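Local atomic coordinates of SusD family protein (Bacteroides uniformis, PDB entry 7KV1), a protein that probably binds beta-glucan at the cell surface of a gut Bacteroides, as a SusD-family glycan-binding protein built on tetratricopeptide-like helices. Residues H161-V166 / K508-A513; E195-I200 / M235-M240. All coordinates share one frame; numbering follows the deposited sequence.

How the interactions relate
Following the chain from the N terminus, helix 138-162 ends in the first segment of interaction 1, and the chain then runs on into helix 185-201, which carries the first segment of interaction 2. Helix 230-244 returns to pack against it, so interaction 2 closes a short loop with 34 residues between its segments. Interaction 1 closes only when 508-513 arrives, immediately before helix 514-519, after 341 intervening residues; interaction 2 is nested inside that loop. The former ties the C-terminal part of the chain to the N-terminal helices, the latter pairs two helices. Their centres lie about 21 Å apart, yet they touch where His161 CE1 packs 3.3 Å from Glu239 OE2.

Interaction 1. Residues H161-V166 / K508-A513; sequences HYFGNV and KYIPIA
Phe163 holds CG beside its backbone N, anti to the carbonyl carbon (chi1 -56°), which brings its ring to Ile510, while Ile510 sets CG1 between N and the carbonyl carbon (chi1 70°), where it reaches both that ring and the carbonyl of Tyr162. Ile510 CG1 lies 3.7 Å from Phe163 CE1, and the two side chains cross obliquely. Pro511 O lies at the edge of the phenyl ring, in its plane, 3.3 Å from Phe163 CE1; the oxygen's hydrogen bond comes from Thr108, and the ring's slightly positive rim is a favourable second neighbour. At the backbone, Ile510 N donates to Tyr162 O at 2.9 Å in a nearly straight bond (162° at the hydrogen). That carbonyl belongs to the last turn of helix 138-162, and Tyr509 CA adds a CA-H...O contact to it. Gly164 leaves the helix with positive phi, and its CA sits 3.5 Å from Tyr509 CD1; a beta carbon there would collide with the tyrosine ring, so glycine suits both backbone and packing. One water donates to His161 O (2.6 Å) and Lys508 O (2.7 Å), joining two acceptors. Asn526 bonds to Phe163 O, Ile510 O and the Asn165 amide. With these carbonyls bonded, the loop 508-513 is probably fixed to the helix end through a direct main-chain bond and a water bridge, with apolar side chains packed around them.

Interaction 2. Residues E195-I200 / M235-M240; sequences ELEAVI and MVYAEM. With EDO (1,2-ethanediol), chain D.
Glu197 and Tyr237 form a polar link at the margin of an otherwise apolar helix pair: Tyr237 OH donates to Glu197 OE2 at 2.8 Å, using the oxygen's anti lone pair. The carboxylate plane is turned 28° from the ring plane, and Glu197 CG lies at the ring edge, 3.5 Å from Tyr237 CE1. Tyr237 CG stands anti to the backbone N (chi1 -175°), which sends the ring across to the glutamate. The same OE2 also makes salt bridges with Arg249 and Lys252, and these positive charges would probably favour the ionised carboxylate. The segments of helices 185-201 and 230-244 run antiparallel, their axes 10.7 Å apart at 153°, consistent with the antiparallel helix packing of the tetratricopeptide-like SusD fold. Between them the forked end of Leu196 sets CD2 3.5 Å from Tyr237 CA, and the same methyl meets Val236 CG1 at 3.8 Å. Ile200 CD1 packs on Tyr237 CB at 4.0 Å and on the ring at Tyr237 CD1. An alanine in place of Tyr237 would probably leave Glu197 without its hydroxyl mate and open a gap between Ile200 and Glu197. Elsewhere, Glu239 OE2 accepts from Asn157 and from 1,2-ethanediol, probably from the crystallisation liquor.

Interaction 1. Residues H161-V166 / K508-A513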
# COMPACT_ATOMS: atom_id res chain seq x y z
N HIS A 161 10.34 -3.60 0.66
CA HIS A 161 9.79 -3.17 -0.65
C HIS A 161 10.58 -1.98 -1.20
O HIS A 161 10.83 -1.95 -2.42
CB HIS A 161 8.29 -2.83 -0.56
CG HIS A 161 7.34 -3.94 -0.87
ND1 HIS A 161 7.08 -4.97 0.00
CD2 HIS A 161 6.59 -4.19 -1.97
CE1 HIS A 161 6.16 -5.76 -0.51
NE2 HIS A 161 5.87 -5.33 -1.75
N TYR A 162 10.89 -1.00 -0.34
CA TYR A 162 11.48 0.31 -0.77
C TYR A 162 13.00 0.20 -0.82
O TYR A 162 13.56 0.53 -1.90
CB TYR A 162 10.99 1.46 0.13
CG TYR A 162 9.60 1.88 -0.24
CD1 TYR A 162 9.34 2.60 -1.40
CD2 TYR A 162 8.52 1.47 0.51
CE1 TYR A 162 8.05 2.92 -1.78
CE2 TYR A 162 7.23 1.79 0.15
CZ TYR A 162 6.99 2.51 -1.00
OH TYR A 162 5.71 2.79 -1.37
N PHE A 163 13.64 -0.25 0.26
CA PHE A 163 15.13 -0.23 0.41
C PHE A 163 15.76 -1.61 0.16
O PHE A 163 16.96 -1.66 -0.22
CB PHE A 163 15.52 0.30 1.78
CG PHE A 163 14.97 1.66 2.09
CD1 PHE A 163 15.60 2.80 1.59
CD2 PHE A 163 13.81 1.80 2.83
CE1 PHE A 163 15.08 4.06 1.85
CE2 PHE A 163 13.30 3.06 3.10
CZ PHE A 163 13.91 4.19 2.57
N GLY A 164 15.03 -2.71 0.40
CA GLY A 164 15.56 -4.07 0.13
C GLY A 164 16.61 -4.53 1.15
O GLY A 164 16.27 -5.37 2.01
N ASN A 165 17.81 -3.97 1.09
CA ASN A 165 19.03 -4.39 1.81
C ASN A 165 19.09 -3.61 3.12
O ASN A 165 19.61 -2.49 3.13
CB ASN A 165 20.27 -4.20 0.92
CG ASN A 165 20.13 -4.86 -0.44
OD1 ASN A 165 20.07 -6.08 -0.54
ND2 ASN A 165 20.11 -4.06 -1.50
N VAL A 166 18.50 -4.13 4.19
CA VAL A 166 18.25 -3.32 5.40
C VAL A 166 18.75 -4.04 6.64
O VAL A 166 18.81 -5.26 6.67
CB VAL A 166 16.76 -2.97 5.53
CG1 VAL A 166 16.30 -2.14 4.34
CG2 VAL A 166 15.92 -4.23 5.71
N LYS A 508 15.26 -0.76 -8.45
CA LYS A 508 14.33 -1.57 -7.61
C LYS A 508 14.47 -1.28 -6.13
O LYS A 508 13.47 -1.44 -5.42
CB LYS A 508 14.60 -3.05 -7.83
CG LYS A 508 13.59 -3.96 -7.16
CD LYS A 508 13.57 -5.36 -7.74
CE LYS A 508 12.62 -6.25 -6.98
NZ LYS A 508 12.48 -7.58 -7.64
N TYR A 509 15.65 -0.88 -5.66
CA TYR A 509 15.91 -0.55 -4.23
C TYR A 509 16.37 0.90 -4.19
O TYR A 509 17.42 1.20 -4.76
CB TYR A 509 16.94 -1.52 -3.64
CG TYR A 509 16.58 -2.96 -3.88
CD1 TYR A 509 15.40 -3.47 -3.36
CD2 TYR A 509 17.37 -3.79 -4.65
CE1 TYR A 509 15.03 -4.79 -3.58
CE2 TYR A 509 16.99 -5.10 -4.90
CZ TYR A 509 15.84 -5.60 -4.33
OH TYR A 509 15.44 -6.89 -4.59
N ILE A 510 15.57 1.78 -3.60
CA ILE A 510 15.86 3.24 -3.61
C ILE A 510 17.05 3.52 -2.68
O ILE A 510 17.39 2.72 -1.80
CB ILE A 510 14.60 4.05 -3.26
CG1 ILE A 510 14.22 3.86 -1.79
CG2 ILE A 510 13.47 3.67 -4.21
CD1 ILE A 510 13.07 4.69 -1.34
N PRO A 511 17.71 4.68 -2.83
CA PRO A 511 18.81 5.05 -1.93
C PRO A 511 18.43 5.07 -0.44
O PRO A 511 17.36 5.54 -0.07
CB PRO A 511 19.19 6.46 -2.42
CG PRO A 511 18.74 6.47 -3.87
CD PRO A 511 17.44 5.69 -3.85
N ILE A 512 19.35 4.62 0.40
CA ILE A 512 19.32 4.82 1.88
C ILE A 512 19.74 6.28 2.12
O ILE A 512 20.67 6.77 1.41
CB ILE A 512 20.23 3.79 2.56
CG1 ILE A 512 19.76 2.35 2.25
CG2 ILE A 512 20.31 4.03 4.04
CD1 ILE A 512 20.76 1.29 2.67
N ALA A 513 19.10 6.95 3.08
CA ALA A 513 19.34 8.37 3.38
C ALA A 513 20.75 8.54 3.96
O ALA A 513 21.19 7.71 4.77
CB ALA A 513 18.28 8.92 4.30
O HOH W 1 11.71 -3.29 -4.44

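Interaction 2. Residues E195-I200 / M235-M240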
# COMPACT_ATOMS: atom_id res chain seq x y z
N GLU A 195 9.01 -15.75 9.64
CA GLU A 195 8.37 -15.12 10.81
C GLU A 195 6.85 -15.11 10.58
O GLU A 195 6.08 -15.53 11.50
CB GLU A 195 9.05 -13.77 11.09
CG GLU A 195 8.40 -12.90 12.16
CD GLU A 195 8.41 -13.43 13.61
OE1 GLU A 195 8.90 -14.54 13.83
OE2 GLU A 195 7.87 -12.74 14.50
N LEU A 196 6.41 -14.75 9.38
CA LEU A 196 4.96 -14.63 9.08
C LEU A 196 4.33 -16.03 9.11
O LEU A 196 3.24 -16.18 9.64
CB LEU A 196 4.78 -13.94 7.73
CG LEU A 196 3.34 -13.67 7.33
CD1 LEU A 196 2.57 -12.99 8.44
CD2 LEU A 196 3.31 -12.85 6.03
N GLU A 197 5.01 -17.03 8.57
CA GLU A 197 4.56 -18.44 8.64
C GLU A 197 4.36 -18.87 10.10
O GLU A 197 3.30 -19.43 10.41
CB GLU A 197 5.52 -19.30 7.85
CG GLU A 197 5.27 -19.17 6.35
CD GLU A 197 6.18 -19.99 5.48
OE1 GLU A 197 7.26 -20.35 5.97
OE2 GLU A 197 5.83 -20.24 4.29
N ALA A 198 5.30 -18.58 10.99
CA ALA A 198 5.14 -18.86 12.44
C ALA A 198 3.91 -18.14 13.00
O ALA A 198 3.11 -18.77 13.75
CB ALA A 198 6.40 -18.54 13.21
N VAL A 199 3.70 -16.88 12.65
CA VAL A 199 2.51 -16.14 13.14
C VAL A 199 1.24 -16.82 12.62
O VAL A 199 0.32 -17.09 13.42
CB VAL A 199 2.59 -14.65 12.76
CG1 VAL A 199 1.26 -13.94 12.94
CG2 VAL A 199 3.69 -13.96 13.54
N ILE A 200 1.16 -17.10 11.33
CA ILE A 200 -0.05 -17.69 10.70
C ILE A 200 -0.31 -19.10 11.29
O ILE A 200 -1.49 -19.41 11.67
CB ILE A 200 0.12 -17.67 9.16
CG1 ILE A 200 -0.03 -16.24 8.64
CG2 ILE A 200 -0.84 -18.65 8.48
CD1 ILE A 200 0.37 -16.05 7.19
N MET A 235 -3.06 -11.75 3.45
CA MET A 235 -2.86 -10.75 2.37
C MET A 235 -1.39 -10.31 2.36
O MET A 235 -0.82 -10.15 1.29
CB MET A 235 -3.83 -9.57 2.55
CG MET A 235 -5.29 -10.01 2.35
SD MET A 235 -5.63 -10.70 0.68
CE MET A 235 -5.52 -9.24 -0.36
N VAL A 236 -0.77 -10.15 3.52
CA VAL A 236 0.68 -9.81 3.58
C VAL A 236 1.46 -10.99 2.99
O VAL A 236 2.41 -10.79 2.18
CB VAL A 236 1.13 -9.47 5.01
CG1 VAL A 236 2.64 -9.28 5.03
CG2 VAL A 236 0.43 -8.24 5.55
N TYR A 237 1.07 -12.20 3.37
CA TYR A 237 1.75 -13.44 2.93
C TYR A 237 1.73 -13.47 1.40
O TYR A 237 2.79 -13.62 0.80
CB TYR A 237 1.12 -14.68 3.56
CG TYR A 237 1.84 -15.96 3.25
CD1 TYR A 237 2.91 -16.36 4.03
CD2 TYR A 237 1.51 -16.75 2.17
CE1 TYR A 237 3.60 -17.52 3.77
CE2 TYR A 237 2.18 -17.92 1.90
CZ TYR A 237 3.20 -18.33 2.73
OH TYR A 237 3.90 -19.47 2.48
N ALA A 238 0.55 -13.32 0.80
CA ALA A 238 0.35 -13.35 -0.66
C ALA A 238 1.19 -12.23 -1.27
O ALA A 238 1.90 -12.49 -2.23
CB ALA A 238 -1.11 -13.20 -1.01
N GLU A 239 1.10 -11.03 -0.72
CA GLU A 239 1.84 -9.86 -1.23
C GLU A 239 3.32 -10.17 -1.28
O GLU A 239 3.95 -9.92 -2.32
CB GLU A 239 1.58 -8.64 -0.33
CG GLU A 239 2.39 -7.44 -0.78
CD GLU A 239 2.04 -6.21 0.01
OE1 GLU A 239 0.82 -5.93 0.16
OE2 GLU A 239 2.99 -5.54 0.47
N MET A 240 3.88 -10.69 -0.18
CA MET A 240 5.33 -10.91 -0.12
C MET A 240 5.74 -12.03 -1.07
O MET A 240 6.77 -11.87 -1.77
CB MET A 240 5.75 -11.26 1.31
CG MET A 240 5.64 -10.07 2.21
SD MET A 240 6.31 -10.39 3.87
CE MET A 240 7.93 -11.05 3.51
C1 EDO D . 4.83 -2.35 1.26
O1 EDO D . 4.67 -1.59 2.44
C2 EDO D . 3.60 -2.41 0.43
O2 EDO D . 2.53 -3.05 1.12